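Local structure of alpha-aminoadipate carrier protein lysW (Sulfolobus tokodaii, 3VPB) at the interface of chains B and A. The protein carries covalently bound substrates for lysine and arginine biosynthesis, presenting glutamate and alpha-aminoadipate intermediates on its C-terminal residue. Coordinates in Å, arbitrary orientation; residue numbers count along the deposited sequence, not the author numbering. Chains: chain A, Alpha-aminoadipate carrier protein lysW; chain B, Putative acetylornithine deacetylase.

The interface of chains B and A. Residues chain B 32, 35; chain A 22, 36, 45.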
# COMPACT_ATOMS: atom_id res chain seq x y z
N ASN B 32 12.97 11.17 21.23
CA ASN B 32 12.71 10.92 19.82
C ASN B 32 11.93 9.59 19.72
O ASN B 32 12.51 8.49 19.88
CB ASN B 32 14.00 10.90 19.00
CG ASN B 32 13.74 10.92 17.49
OD1 ASN B 32 14.22 11.80 16.77
ND2 ASN B 32 12.96 9.98 17.02
N GLN B 35 12.84 6.64 17.61
CA GLN B 35 13.99 5.89 18.09
C GLN B 35 13.73 5.13 19.40
O GLN B 35 14.24 4.02 19.58
CB GLN B 35 15.21 6.80 18.21
CG GLN B 35 15.50 7.57 16.90
CD GLN B 35 16.61 8.60 17.00
OE1 GLN B 35 17.03 9.14 15.98
NE2 GLN B 35 17.08 8.88 18.22
N GLY A 22 18.22 14.10 14.86
CA GLY A 22 16.86 14.06 14.29
C GLY A 22 16.65 15.02 13.12
O GLY A 22 15.63 14.95 12.44
N TYR A 36 21.75 11.29 13.87
CA TYR A 36 21.39 10.60 15.11
C TYR A 36 22.62 10.46 16.00
O TYR A 36 23.74 10.68 15.55
CB TYR A 36 20.73 9.23 14.82
CG TYR A 36 21.67 8.15 14.31
CD1 TYR A 36 22.13 7.14 15.17
CD2 TYR A 36 22.07 8.12 12.98
CE1 TYR A 36 22.99 6.14 14.71
CE2 TYR A 36 22.92 7.11 12.51
CZ TYR A 36 23.37 6.13 13.38
OH TYR A 36 24.21 5.15 12.93
N ARG A 45 22.07 8.38 9.11
CA ARG A 45 21.43 7.26 8.41
C ARG A 45 20.36 7.75 7.43
O ARG A 45 19.99 8.92 7.45
CB ARG A 45 20.87 6.23 9.39
CG ARG A 45 19.88 6.79 10.36
CD ARG A 45 19.14 5.68 11.08
NE ARG A 45 18.40 6.25 12.20
CZ ARG A 45 18.70 6.05 13.48
NH1 ARG A 45 19.71 5.25 13.83
NH2 ARG A 45 17.97 6.64 14.42
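With CG anti to its own carbonyl carbon (chi1 -53°) and an extended chain beyond it, B:Gln35 reaches from the loop after strand 27-32 of ArgX, a RimK-family ATP-grasp ligase, to A:Arg45 of LysW. From the other protein A:Arg45 answers with CG set between its backbone N and carbonyl carbon (chi1 57°) and a chain extended from there to NE, which carries its guanidinium off strand 41-46 of the zinc-ribbon carrier to the amide. This pair illustrates how an enzyme can touch the globular part of a carrier protein well away from the C-terminal glutamate that it modifies; 67 Å² of protein surface is hidden here. The amide oxygen OE1 of B:Gln35 lies 3.1 Å from the guanidinium nitrogen NH2 of A:Arg45, yet NH2 does not aim an N-H at that oxygen, and the approach is not a hydrogen bond. Amide and guanidinium stand nearly upright to each other, their planes 82° apart. The amide carbon CD of B:Gln35 meets the edge of the guanidinium, lying in its plane 3.5 Å from NH2 of A:Arg45. The aliphatic CG of B:Gln35 lies 3.6 Å from NH2 of A:Arg45. The positive charge of A:Arg45 may still attract the amide oxygen electrostatically. Within LysW, A:Tyr36 on strand 32-38 probably steadies the arginine: NH1 of A:Arg45 sits over the centre of its ring, 3.3 Å above the plane, so the guanidinium rests on an aromatic face while its edge is turned to the enzyme. A:Tyr36 also touches the partner itself, its CB lying 3.9 Å from OE1 of B:Gln35. At the margin, the amide oxygen OD1 of B:Asn32 comes within 4.3 Å of CA of A:Gly22, a loose approach to a loop.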